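Local coordinates for protein synthesis inhibitor I (Hordeum vulgare, PDB 4FBB), which is a plant member of the ribosome-inactivating protein family and holds an adenine in a pocket of its mixed alpha-beta fold, at residues Arg120-Asp125 / Ala166-Leu171; Val132-Gln137 / Leu170-Asn175. The protein carries 3 engineered substitutions. All coordinates share one frame; numbering follows the deposited sequence.

Contact 1: Arg120-Asp125 / Ala166-Leu171; sequences RDLLGD and AVTTLL. With ADE (adenine), chain E.
Leu122 of the short helix 119-122 packs on Val167, Thr168 and Leu171 of helix 157-179, the long helix through the interior of this ribosome-inactivating protein fold. Followed outward, Leu122 stays beside Thr168 OG1 through CB and CG, then reaches Val167 and Leu171 with its methyls. Leu122 CB lies 3.3 Å from Thr168 OG1. The two side chains lie alongside and point opposite ways. Both methyls of Leu122 lie on Val167 CG1, and Leu122 CD1 is 3.8 Å from it. Of the two, CD1 alone also reaches the next leucine, with Leu122 CD1 3.5 Å from Leu171 CD1. Leu122 crosses Val167 at about a right angle.

Thr168 OG1 does not bond to the leucine. It is hydrogen-bonded to the carbonyl oxygen of Arg164, one turn earlier in the same helix. This satisfies the buried hydroxyl while carbon covers it. With OG1 beside the backbone N (chi1 -55°), Thr168 sends CG2 the other way, to Leu123. That residue is the first to leave helical geometry after the short helix. Leu123 CD2 is 3.8 Å from Thr168 CG2.

Leu171 joins this packing to the bound adenine. Both of its methyls lie against the base. Leu171 CD1 is 3.8 Å from adenine C5. Leu171 CD2 comes to 3.6 Å from adenine N1.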
# COMPACT_ATOMS: atom_id res chain seq x y z
N ARG A 120 -2.87 -12.02 8.64
CA ARG A 120 -3.35 -13.12 9.47
C ARG A 120 -4.81 -13.46 9.13
O ARG A 120 -5.17 -14.64 9.02
CB ARG A 120 -3.15 -12.83 10.97
CG ARG A 120 -3.85 -11.58 11.49
CD ARG A 120 -3.42 -11.25 12.92
NE ARG A 120 -4.17 -10.11 13.47
CZ ARG A 120 -3.71 -8.86 13.52
NH1 ARG A 120 -2.50 -8.56 13.07
NH2 ARG A 120 -4.47 -7.91 14.04
N ASP A 121 -5.64 -12.43 8.94
CA ASP A 121 -7.03 -12.62 8.51
C ASP A 121 -7.12 -13.32 7.15
O ASP A 121 -7.84 -14.31 7.00
CB ASP A 121 -7.76 -11.28 8.42
CG ASP A 121 -7.89 -10.57 9.75
OD1 ASP A 121 -8.12 -11.26 10.77
OD2 ASP A 121 -7.77 -9.33 9.78
N LEU A 122 -6.39 -12.79 6.17
CA LEU A 122 -6.50 -13.23 4.78
C LEU A 122 -5.83 -14.58 4.54
O LEU A 122 -6.42 -15.47 3.93
CB LEU A 122 -5.86 -12.18 3.86
CG LEU A 122 -6.47 -10.78 3.92
CD1 LEU A 122 -5.55 -9.79 3.25
CD2 LEU A 122 -7.83 -10.76 3.27
N LEU A 123 -4.60 -14.71 5.00
CA LEU A 123 -3.92 -15.99 4.99
C LEU A 123 -4.27 -16.72 6.29
O LEU A 123 -5.41 -17.16 6.48
CB LEU A 123 -2.40 -15.82 4.85
CG LEU A 123 -1.84 -15.28 3.52
CD1 LEU A 123 -2.76 -15.63 2.36
CD2 LEU A 123 -1.56 -13.78 3.57
N GLY A 124 -3.29 -16.84 7.18
CA GLY A 124 -3.49 -17.47 8.48
C GLY A 124 -2.31 -17.12 9.37
O GLY A 124 -2.32 -17.38 10.57
N ASP A 125 -1.29 -16.53 8.74
CA ASP A 125 -0.11 -16.04 9.44
C ASP A 125 0.69 -15.11 8.53
O ASP A 125 0.68 -15.27 7.31
CB ASP A 125 0.78 -17.20 9.90
CG ASP A 125 1.94 -16.73 10.76
OD1 ASP A 125 2.91 -16.16 10.21
OD2 ASP A 125 1.88 -16.92 12.00
N ALA A 166 -7.74 -12.96 -3.47
CA ALA A 166 -7.71 -11.77 -4.31
C ALA A 166 -7.20 -10.54 -3.57
O ALA A 166 -6.31 -9.84 -4.07
CB ALA A 166 -9.08 -11.48 -4.89
N VAL A 167 -7.76 -10.25 -2.40
CA VAL A 167 -7.31 -9.10 -1.62
C VAL A 167 -5.83 -9.22 -1.29
O VAL A 167 -5.08 -8.24 -1.41
CB VAL A 167 -8.16 -8.91 -0.34
CG1 VAL A 167 -7.49 -7.91 0.61
CG2 VAL A 167 -9.55 -8.42 -0.72
N THR A 168 -5.39 -10.42 -0.92
CA THR A 168 -3.97 -10.66 -0.65
C THR A 168 -3.11 -10.33 -1.88
O THR A 168 -2.02 -9.76 -1.76
CB THR A 168 -3.70 -12.10 -0.23
OG1 THR A 168 -4.53 -12.45 0.89
CG2 THR A 168 -2.23 -12.28 0.15
N THR A 169 -3.61 -10.68 -3.06
CA THR A 169 -2.89 -10.40 -4.30
C THR A 169 -2.78 -8.89 -4.57
O THR A 169 -1.70 -8.39 -4.86
CB THR A 169 -3.51 -11.14 -5.51
OG1 THR A 169 -4.89 -10.80 -5.61
CG2 THR A 169 -3.38 -12.65 -5.35
N LEU A 170 -3.90 -8.17 -4.47
CA LEU A 170 -3.89 -6.73 -4.72
C LEU A 170 -3.12 -5.91 -3.67
O LEU A 170 -2.45 -4.93 -4.01
CB LEU A 170 -5.31 -6.17 -4.84
CG LEU A 170 -6.21 -6.73 -5.93
CD1 LEU A 170 -7.51 -5.94 -6.01
CD2 LEU A 170 -5.49 -6.71 -7.27
N LEU A 171 -3.24 -6.29 -2.40
CA LEU A 171 -2.47 -5.63 -1.34
C LEU A 171 -1.00 -5.66 -1.70
O LEU A 171 -0.27 -4.68 -1.54
CB LEU A 171 -2.67 -6.34 -0.01
CG LEU A 171 -3.99 -6.15 0.73
CD1 LEU A 171 -3.93 -6.89 2.06
CD2 LEU A 171 -4.26 -4.68 0.94
N9 ADE E . -1.02 -4.66 5.05
C8 ADE E . -1.51 -5.80 5.63
N7 ADE E . -2.83 -5.86 5.63
C5 ADE E . -3.21 -4.68 5.01
C6 ADE E . -4.47 -4.12 4.70
N6 ADE E . -5.65 -4.69 4.98
N1 ADE E . -4.48 -2.92 4.09
C2 ADE E . -3.32 -2.31 3.79
N3 ADE E . -2.08 -2.73 4.04
C4 ADE E . -2.11 -3.93 4.66

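Contact 2: Val132-Gln137 / Leu170-Asn175; sequences VALGRQ and LLLMVN. With ADE (adenine), chain E.
Met173 runs extended through chi2 and then bends at chi3 (80°), which sets its thioether against Leu134 and Gly135. Leu134 has its CG beside the backbone N (chi1 -51°), and its methyls drop onto helix 157-179. The contact is a loop-on-helix packing in the ribosome-inactivating protein fold, just ahead of helix 136-147. Leu134 and Met173 run antiparallel, side by side, with Leu134 CB 3.6 Å from Met173 SD. Across Leu172 the leucine lies at about a right angle, and Leu134 CD1 is 3.5 Å from Leu172 CB. Val132 extends the apolar patch: Val132 CB is 4.0 Å from Leu172 CD1, at the tip of that side chain.

Gly135 is the N-cap residue of helix 136-147. Its backbone N points to Met173 SD in a weak hydrogen bond of 3.6 Å, with an N-H...S angle of 158°. The sulfur thus gives this buried amide a soft partner. Gly135 has a positive phi, a backbone shape that glycine takes readily. The methionine ends at this residue, with Met173 CE 3.3 Å from Gly135 O.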
# COMPACT_ATOMS: atom_id res chain seq x y z
N VAL A 132 2.11 -16.58 -1.79
CA VAL A 132 1.14 -15.94 -2.68
C VAL A 132 1.74 -15.65 -4.06
O VAL A 132 2.78 -15.00 -4.18
CB VAL A 132 0.63 -14.63 -2.09
CG1 VAL A 132 -0.52 -14.10 -2.92
CG2 VAL A 132 0.19 -14.83 -0.65
N ALA A 133 1.07 -16.14 -5.10
CA ALA A 133 1.53 -15.89 -6.47
C ALA A 133 0.99 -14.56 -6.99
O ALA A 133 -0.22 -14.29 -6.90
CB ALA A 133 1.10 -17.04 -7.39
N LEU A 134 1.88 -13.74 -7.53
CA LEU A 134 1.50 -12.48 -8.16
C LEU A 134 1.91 -12.51 -9.64
O LEU A 134 2.76 -13.30 -10.04
CB LEU A 134 2.18 -11.31 -7.46
CG LEU A 134 2.03 -11.27 -5.94
CD1 LEU A 134 2.83 -10.12 -5.39
CD2 LEU A 134 0.57 -11.14 -5.56
N GLY A 135 1.31 -11.63 -10.43
CA GLY A 135 1.57 -11.59 -11.85
C GLY A 135 0.40 -10.95 -12.57
O GLY A 135 -0.60 -10.62 -11.94
N ARG A 136 0.51 -10.79 -13.89
CA ARG A 136 -0.52 -10.11 -14.65
C ARG A 136 -1.85 -10.85 -14.60
O ARG A 136 -2.91 -10.24 -14.47
CB ARG A 136 -0.07 -9.90 -16.11
CG ARG A 136 -0.99 -8.99 -16.90
CD ARG A 136 -0.60 -8.90 -18.37
NE ARG A 136 0.71 -8.28 -18.59
CZ ARG A 136 0.93 -6.97 -18.54
NH1 ARG A 136 -0.06 -6.14 -18.25
NH2 ARG A 136 2.14 -6.48 -18.77
N GLN A 137 -1.80 -12.18 -14.71
CA GLN A 137 -3.03 -12.98 -14.70
C GLN A 137 -3.63 -13.04 -13.30
O GLN A 137 -4.85 -12.92 -13.14
CB GLN A 137 -2.78 -14.39 -15.24
CG GLN A 137 -4.05 -15.06 -15.73
CD GLN A 137 -4.77 -14.22 -16.76
OE1 GLN A 137 -4.22 -13.90 -17.82
NE2 GLN A 137 -6.01 -13.83 -16.45
N LEU A 170 -3.90 -8.17 -4.47
CA LEU A 170 -3.89 -6.73 -4.72
C LEU A 170 -3.12 -5.91 -3.67
O LEU A 170 -2.45 -4.93 -4.01
CB LEU A 170 -5.31 -6.17 -4.84
CG LEU A 170 -6.21 -6.73 -5.93
CD1 LEU A 170 -7.51 -5.94 -6.01
CD2 LEU A 170 -5.49 -6.71 -7.27
N LEU A 171 -3.24 -6.29 -2.40
CA LEU A 171 -2.47 -5.63 -1.34
C LEU A 171 -1.00 -5.66 -1.70
O LEU A 171 -0.27 -4.68 -1.54
CB LEU A 171 -2.67 -6.34 -0.01
CG LEU A 171 -3.99 -6.15 0.73
CD1 LEU A 171 -3.93 -6.89 2.06
CD2 LEU A 171 -4.26 -4.68 0.94
N LEU A 172 -0.56 -6.81 -2.22
CA LEU A 172 0.83 -6.99 -2.57
C LEU A 172 1.19 -6.18 -3.81
O LEU A 172 2.18 -5.46 -3.80
CB LEU A 172 1.12 -8.48 -2.76
CG LEU A 172 1.24 -9.19 -1.41
CD1 LEU A 172 1.13 -10.70 -1.57
CD2 LEU A 172 2.56 -8.81 -0.76
N MET A 173 0.35 -6.25 -4.84
CA MET A 173 0.68 -5.63 -6.13
C MET A 173 0.32 -4.15 -6.24
O MET A 173 0.75 -3.45 -7.17
CB MET A 173 0.05 -6.43 -7.28
CG MET A 173 0.55 -7.86 -7.34
SD MET A 173 -0.16 -8.81 -8.69
CE MET A 173 0.84 -8.24 -10.09
N VAL A 174 -0.45 -3.65 -5.28
CA VAL A 174 -0.77 -2.23 -5.24
C VAL A 174 -0.21 -1.55 -3.99
O VAL A 174 0.62 -0.65 -4.09
CB VAL A 174 -2.28 -1.97 -5.36
CG1 VAL A 174 -2.59 -0.49 -5.18
CG2 VAL A 174 -2.76 -2.42 -6.71
N ASN A 175 -0.66 -1.99 -2.82
CA ASN A 175 -0.30 -1.33 -1.57
C ASN A 175 1.15 -1.52 -1.14
O ASN A 175 1.85 -0.54 -0.88
CB ASN A 175 -1.25 -1.76 -0.44
CG ASN A 175 -2.70 -1.47 -0.76
OD1 ASN A 175 -3.31 -2.16 -1.58
ND2 ASN A 175 -3.25 -0.44 -0.14
N9 ADE E . -1.02 -4.66 5.05
C8 ADE E . -1.51 -5.80 5.63
N7 ADE E . -2.83 -5.86 5.63
C5 ADE E . -3.21 -4.68 5.01
C6 ADE E . -4.47 -4.12 4.70
N6 ADE E . -5.65 -4.69 4.98
N1 ADE E . -4.48 -2.92 4.09
C2 ADE E . -3.32 -2.31 3.79
N3 ADE E . -2.08 -2.73 4.04
C4 ADE E . -2.11 -3.93 4.66

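Overall arrangement
Both contacts are buried and both rest on helix 157-179. Their segments overlap at Leu170 and Leu171, though only Leu171 takes part, and only in contact 1. Their centres lie about 10 Å apart. Contact 1 brings in helix 119-122 and borders the adenine site, where Gly117, Leu89 and Arg179 hydrogen-bond the base. Contact 2 brings in the loop leading to helix 136-147. Its own touching residues do not reach the base. The chemistry differs accordingly. Contact 1 is leucine packing around a threonine hydroxyl bonded within its own helix. In contact 2 a thioether meets backbone polar atoms at a helix start. The two are continuous: Thr168 CG2 touches Val132 CG2 at 3.6 Å.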